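Local coordinates for protein Atg1 tMIT (Kluyveromyces marxianus, PDB 4P1N) that forms the tandem MIT region of Atg1, a serine/threonine protein kinase essential for autophagy and required for the formation of autophagosomes, at residues B[98-103]-B[180-185]; B[118-123]-B[144-149]. All blocks are in the same frame, centred on the assembly; numbering follows the deposited sequence.

Contact 1 (B[98-103]-B[180-185])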
loop_
_atom_site.group_PDB
_atom_site.type_symbol
_atom_site.label_atom_id
_atom_site.label_comp_id
_atom_site.label_asym_id
_atom_site.label_seq_id
_atom_site.Cartn_x
_atom_site.Cartn_y
_atom_site.Cartn_z
ATOM N N LEU B 98 -15.401 -25.247 6.813
ATOM C CA LEU B 98 -14.895 -24.638 5.598
ATOM C C LEU B 98 -15.874 -23.616 5.041
ATOM O O LEU B 98 -15.489 -22.479 4.726
ATOM C CB LEU B 98 -14.589 -25.685 4.526
ATOM C CG LEU B 98 -13.719 -25.141 3.384
ATOM C CD1 LEU B 98 -12.293 -24.896 3.876
ATOM C CD2 LEU B 98 -13.706 -26.072 2.192
ATOM N N LYS B 99 -17.139 -24.003 4.919
ATOM C CA LYS B 99 -18.136 -23.063 4.407
ATOM C C LYS B 99 -18.223 -21.799 5.285
ATOM O O LYS B 99 -18.399 -20.694 4.771
ATOM C CB LYS B 99 -19.510 -23.688 4.305
ATOM C CG LYS B 99 -20.132 -23.485 2.942
ATOM C CD LYS B 99 -21.648 -23.510 2.997
ATOM C CE LYS B 99 -22.199 -22.115 3.255
ATOM N NZ LYS B 99 -23.577 -21.995 2.705
ATOM N N LYS B 100 -18.100 -21.977 6.595
ATOM C CA LYS B 100 -18.149 -20.861 7.522
ATOM C C LYS B 100 -16.941 -19.915 7.331
ATOM O O LYS B 100 -17.098 -18.699 7.256
ATOM C CB LYS B 100 -18.203 -21.374 8.966
ATOM C CG LYS B 100 -18.824 -20.371 9.915
ATOM C CD LYS B 100 -18.508 -20.665 11.372
ATOM C CE LYS B 100 -19.335 -19.760 12.285
ATOM N NZ LYS B 100 -18.566 -19.258 13.461
ATOM N N LEU B 101 -15.752 -20.492 7.245
ATOM C CA LEU B 101 -14.553 -19.740 7.002
ATOM C C LEU B 101 -14.580 -19.006 5.663
ATOM O O LEU B 101 -14.125 -17.871 5.580
ATOM C CB LEU B 101 -13.321 -20.647 7.053
ATOM C CG LEU B 101 -12.881 -21.108 8.444
ATOM C CD1 LEU B 101 -11.798 -22.173 8.314
ATOM C CD2 LEU B 101 -12.381 -19.958 9.287
ATOM N N CYS B 102 -15.085 -19.667 4.626
ATOM C CA CYS B 102 -15.145 -19.088 3.292
ATOM C C CYS B 102 -16.080 -17.863 3.278
ATOM O O CYS B 102 -15.699 -16.779 2.758
ATOM C CB CYS B 102 -15.593 -20.127 2.258
ATOM S SG CYS B 102 -14.293 -21.305 1.795
ATOM N N MET B 103 -17.273 -18.026 3.857
ATOM C CA MET B 103 -18.189 -16.907 3.991
ATOM C C MET B 103 -17.597 -15.751 4.792
ATOM O O MET B 103 -17.710 -14.628 4.381
ATOM C CB MET B 103 -19.518 -17.312 4.636
ATOM C CG MET B 103 -20.685 -17.258 3.681
ATOM S SD MET B 103 -21.059 -15.575 3.161
ATOM C CE MET B 103 -22.822 -15.487 3.525
ATOM N N PRO B 180 -27.224 -20.572 10.451
ATOM C CA PRO B 180 -27.321 -19.242 11.061
ATOM C C PRO B 180 -26.723 -18.204 10.117
ATOM O O PRO B 180 -25.711 -18.502 9.494
ATOM C CB PRO B 180 -26.467 -19.377 12.320
ATOM C CG PRO B 180 -25.461 -20.430 11.978
ATOM C CD PRO B 180 -26.184 -21.400 11.092
ATOM N N THR B 181 -27.356 -17.036 9.977
ATOM C CA THR B 181 -26.894 -16.036 9.016
ATOM C C THR B 181 -25.642 -15.360 9.564
ATOM O O THR B 181 -25.602 -14.944 10.717
ATOM C CB THR B 181 -27.957 -14.965 8.672
ATOM O OG1 THR B 181 -29.033 -15.566 7.949
ATOM C CG2 THR B 181 -27.350 -13.863 7.788
ATOM N N ILE B 182 -24.617 -15.285 8.731
ATOM C CA ILE B 182 -23.373 -14.681 9.118
ATOM C C ILE B 182 -23.436 -13.238 8.707
ATOM O O ILE B 182 -23.704 -12.940 7.542
ATOM C CB ILE B 182 -22.173 -15.369 8.483
ATOM C CG1 ILE B 182 -22.142 -16.831 8.926
ATOM C CG2 ILE B 182 -20.887 -14.649 8.909
ATOM C CD1 ILE B 182 -21.147 -17.704 8.198
ATOM N N PHE B 183 -23.255 -12.362 9.693
ATOM C CA PHE B 183 -23.241 -10.929 9.515
ATOM C C PHE B 183 -21.800 -10.448 9.696
ATOM O O PHE B 183 -21.142 -10.749 10.707
ATOM C CB PHE B 183 -24.077 -10.236 10.584
ATOM C CG PHE B 183 -25.564 -10.362 10.391
ATOM C CD1 PHE B 183 -26.280 -11.345 11.057
ATOM C CD2 PHE B 183 -26.260 -9.474 9.571
ATOM C CE1 PHE B 183 -27.658 -11.453 10.909
ATOM C CE2 PHE B 183 -27.651 -9.580 9.431
ATOM C CZ PHE B 183 -28.339 -10.572 10.098
ATOM N N VAL B 184 -21.330 -9.649 8.748
ATOM C CA VAL B 184 -20.003 -9.087 8.858
ATOM C C VAL B 184 -19.903 -8.180 10.109
ATOM O O VAL B 184 -18.841 -8.038 10.727
ATOM C CB VAL B 184 -19.631 -8.302 7.587
ATOM C CG1 VAL B 184 -20.414 -6.981 7.547
ATOM C CG2 VAL B 184 -18.122 -8.046 7.589
ATOM N N GLU B 185 -21.000 -7.564 10.524
ATOM C CA GLU B 185 -20.814 -6.619 11.614
ATOM C C GLU B 185 -20.604 -7.328 12.951
ATOM O O GLU B 185 -19.851 -6.849 13.786
ATOM C CB GLU B 185 -21.796 -5.436 11.629
ATOM C CG GLU B 185 -23.152 -5.579 11.068
ATOM C CD GLU B 185 -23.286 -5.913 9.620
ATOM O OE1 GLU B 185 -23.441 -5.009 8.782
ATOM O OE2 GLU B 185 -23.400 -7.113 9.332
#

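Contact 2 (B[118-123]-B[144-149])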
loop_
_atom_site.group_PDB
_atom_site.type_symbol
_atom_site.label_atom_id
_atom_site.label_comp_id
_atom_site.label_asym_id
_atom_site.label_seq_id
_atom_site.Cartn_x
_atom_site.Cartn_y
_atom_site.Cartn_z
ATOM N N SER B 118 -13.850 3.682 -1.018
ATOM C CA SER B 118 -14.156 4.969 -0.416
ATOM C C SER B 118 -12.932 5.897 -0.465
ATOM O O SER B 118 -13.044 7.088 -0.706
ATOM C CB SER B 118 -14.590 4.737 1.023
ATOM O OG SER B 118 -14.853 5.980 1.626
ATOM N N SER B 119 -11.763 5.324 -0.186
ATOM C CA SER B 119 -10.466 5.977 -0.359
ATOM C C SER B 119 -10.206 6.531 -1.757
ATOM O O SER B 119 -9.788 7.692 -1.933
ATOM C CB SER B 119 -9.341 4.949 -0.004
ATOM O OG SER B 119 -8.456 5.604 0.842
ATOM N N MET B 120 -10.427 5.704 -2.765
ATOM C CA MET B 120 -10.189 6.129 -4.138
ATOM C C MET B 120 -11.147 7.266 -4.553
ATOM O O MET B 120 -10.753 8.230 -5.225
ATOM C CB MET B 120 -10.369 4.965 -5.100
ATOM C CG MET B 120 -9.420 3.812 -4.884
ATOM S SD MET B 120 -7.719 4.356 -5.040
ATOM C CE MET B 120 -7.582 4.246 -6.810
ATOM N N LYS B 121 -12.405 7.125 -4.157
ATOM C CA LYS B 121 -13.440 8.130 -4.431
ATOM C C LYS B 121 -13.101 9.493 -3.831
ATOM O O LYS B 121 -13.168 10.505 -4.504
ATOM C CB LYS B 121 -14.778 7.649 -3.871
ATOM C CG LYS B 121 -15.384 6.536 -4.705
ATOM C CD LYS B 121 -16.510 5.821 -3.980
ATOM C CE LYS B 121 -17.141 4.734 -4.851
ATOM N NZ LYS B 121 -18.228 4.023 -4.118
ATOM N N LEU B 122 -12.725 9.492 -2.563
ATOM C CA LEU B 122 -12.334 10.698 -1.860
ATOM C C LEU B 122 -11.166 11.365 -2.562
ATOM O O LEU B 122 -11.164 12.580 -2.788
ATOM C CB LEU B 122 -11.940 10.351 -0.425
ATOM C CG LEU B 122 -11.743 11.512 0.551
ATOM C CD1 LEU B 122 -13.089 12.013 1.053
ATOM C CD2 LEU B 122 -10.886 11.112 1.741
ATOM N N THR B 123 -10.169 10.557 -2.905
ATOM C CA THR B 123 -9.001 11.032 -3.605
ATOM C C THR B 123 -9.374 11.514 -4.986
ATOM O O THR B 123 -8.890 12.546 -5.441
ATOM C CB THR B 123 -7.905 9.932 -3.691
ATOM O OG1 THR B 123 -7.583 9.476 -2.370
ATOM C CG2 THR B 123 -6.661 10.479 -4.345
ATOM N N GLN B 144 -1.133 3.971 -4.682
ATOM C CA GLN B 144 -0.641 2.697 -5.242
ATOM C C GLN B 144 -0.960 1.490 -4.349
ATOM O O GLN B 144 -1.497 0.469 -4.838
ATOM C CB GLN B 144 0.829 2.775 -5.573
ATOM C CG GLN B 144 1.070 3.730 -6.756
ATOM C CD GLN B 144 2.516 3.868 -7.100
ATOM O OE1 GLN B 144 3.386 3.359 -6.390
ATOM N NE2 GLN B 144 2.810 4.571 -8.214
ATOM N N TRP B 145 -0.706 1.633 -3.039
ATOM C CA TRP B 145 -1.056 0.585 -2.081
ATOM C C TRP B 145 -2.530 0.228 -2.070
ATOM O O TRP B 145 -2.886 -0.947 -2.118
ATOM C CB TRP B 145 -0.582 0.961 -0.682
ATOM C CG TRP B 145 -0.809 -0.104 0.336
ATOM C CD1 TRP B 145 -0.024 -1.223 0.613
ATOM C CD2 TRP B 145 -1.952 -0.194 1.205
ATOM N NE1 TRP B 145 -0.625 -1.958 1.638
ATOM C CE2 TRP B 145 -1.796 -1.335 2.011
ATOM C CE3 TRP B 145 -3.050 0.619 1.414
ATOM C CZ2 TRP B 145 -2.746 -1.698 2.982
ATOM C CZ3 TRP B 145 -3.974 0.275 2.415
ATOM C CH2 TRP B 145 -3.816 -0.867 3.168
ATOM N N ILE B 146 -3.395 1.245 -1.982
ATOM C CA ILE B 146 -4.845 1.066 -1.973
ATOM C C ILE B 146 -5.261 0.329 -3.214
ATOM O O ILE B 146 -6.008 -0.631 -3.152
ATOM C CB ILE B 146 -5.568 2.461 -1.908
ATOM C CG1 ILE B 146 -5.462 3.044 -0.520
ATOM C CG2 ILE B 146 -7.027 2.360 -2.329
ATOM C CD1 ILE B 146 -5.642 4.550 -0.443
ATOM N N ARG B 147 -4.744 0.755 -4.358
ATOM C CA ARG B 147 -5.059 0.097 -5.613
ATOM C C ARG B 147 -4.631 -1.385 -5.652
ATOM O O ARG B 147 -5.426 -2.229 -6.077
ATOM C CB ARG B 147 -4.457 0.842 -6.779
ATOM C CG ARG B 147 -4.703 0.167 -8.109
ATOM C CD ARG B 147 -3.426 -0.416 -8.704
ATOM N NE ARG B 147 -2.638 0.637 -9.328
ATOM C CZ ARG B 147 -1.352 0.945 -9.085
ATOM N NH1 ARG B 147 -0.583 0.271 -8.199
ATOM N NH2 ARG B 147 -0.836 1.982 -9.751
ATOM N N ASP B 148 -3.407 -1.664 -5.207
ATOM C CA ASP B 148 -2.867 -3.046 -5.091
ATOM C C ASP B 148 -3.797 -3.865 -4.159
ATOM O O ASP B 148 -4.141 -4.998 -4.440
ATOM C CB ASP B 148 -1.442 -3.100 -4.438
ATOM C CG ASP B 148 -0.325 -2.334 -5.190
ATOM O OD1 ASP B 148 -0.339 -2.353 -6.422
ATOM O OD2 ASP B 148 0.655 -1.759 -4.494
ATOM N N ARG B 149 -4.153 -3.318 -3.007
ATOM C CA ARG B 149 -5.042 -4.068 -2.090
ATOM C C ARG B 149 -6.423 -4.302 -2.656
ATOM O O ARG B 149 -6.999 -5.387 -2.491
ATOM C CB ARG B 149 -5.169 -3.372 -0.732
ATOM C CG ARG B 149 -3.860 -3.326 0.023
ATOM C CD ARG B 149 -3.356 -4.706 0.543
ATOM N NE ARG B 149 -2.699 -5.479 -0.492
ATOM C CZ ARG B 149 -1.581 -5.122 -1.122
ATOM N NH1 ARG B 149 -0.935 -4.017 -0.809
ATOM N NH2 ARG B 149 -1.115 -5.847 -2.091
#

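Contact 1 (B[98-103]-B[180-185])
Ile182 meets Lys100 and Met103 through aliphatic carbon alone; the flat group nearby, the Phe183 ring, stays behind the contact and carries the methyl CG2 of Thr181 over one face, 4.0 Å above its plane and displaced from the ring centre to its margin. Here the extended residues 180-183, leading into helix 184-204 of the tandem MIT region, run past helix 95-129, with Phe183 at the N-cap position. The backbones keep their distance, Met103 CA and Ile182 CA being 7.6 Å apart, and the side chain of Ile182 bridges the gap. Its CG1 is anti to the carbonyl carbon (chi1 -60°) and the chain runs on extended, which sends CD1 out to the helix. Lys100 crosses that isoleucine at a slant, touching it with its aliphatic stem. Leu107, farther along the same helix, also packs on Ile182, and Leu164 of helix 137-170 touches Met103. Nearby, Lys99 NZ makes a salt bridge to Glu179 and a hydrogen bond to Asn168, a polar tie between helix 95-129, helix 137-170 and the chain just before 180-185. The apolar meeting itself comes down to one methyl: Ile182 CD1 sits 3.9 Å from both Lys100 CG and Met103 CB.

Contact 2 (B[118-123]-B[144-149])
Ile146 faces helix 95-129 with both of its branches, one on Ser119 and the other on Met120, the tight part of the contact. With CG1 anti to the carbonyl carbon (chi1 -75°), CG2 of Ile146 falls anti to the backbone N and lies 3.4 Å from Met120 SD and 3.8 Å from Met120 CG. The other branch carries CD1 of Ile146 to Ser119, 3.3 Å from OG and 3.7 Å from CB. Met120 is bent at chi2 and chi3, which swings its sulfur toward the partner helix, and Met120 and Ile146 lie alongside one another, running opposite ways. All three residues are buried, and Leu17 and Ser18 of helix 10-33 close over Ser119 and Ile146. An alanine in place of Ile146 would take away both branches and would probably open a gap beside the sulfur of Met120 and the hydroxymethyl of Ser119. Within 118-123, Ser119 O accepts from Thr123 N and, at 2.9 Å, from Thr123 OG1, the two donors coming from opposite faces of the carbonyl plane.

The looser edge is Arg147, whose side chain comes no nearer to 118-123 than 4.6 Å, from Arg147 CB to Met120 CE, and whose end leads away. It is partly exposed, though a chain of another protein also packs on Arg147 and Met120. Arg147 NH1 makes a salt bridge to Asp148 OD1 at 3.2 Å, nearly in the guanidinium plane but from above the carboxylate. Asp148 OD2 also forms a salt bridge with Arg149 of the second subunit, and Trp145 NE1 is hydrogen-bonded to that subunit's Gln144 OE1, so helix 137-170 also pairs two copies. Antiparallel neighbours 95-129 and 137-170, closed over by helix 10-33, make the three-helix bundle characteristic of an MIT domain.

How the contacts relate
Both contacts use helix 95-129, contact 1 near its start and contact 2 closer to its end. Their centres are 26 Å apart, on opposite sides of the centre of the chain, and their nearest atoms stay about 15 Å from each other. Along the sequence contact 2 is nested within contact 1: helix 95-129 first packs on helix 137-170, and only after that helix has ended does the chain return, through 180-185, to the start of 95-129. One long helix therefore serves twice, as a member of the first MIT bundle at 118-123 and 144-149, and as the surface met by the residues that lead into helix 184-204, in the second of the two MIT regions.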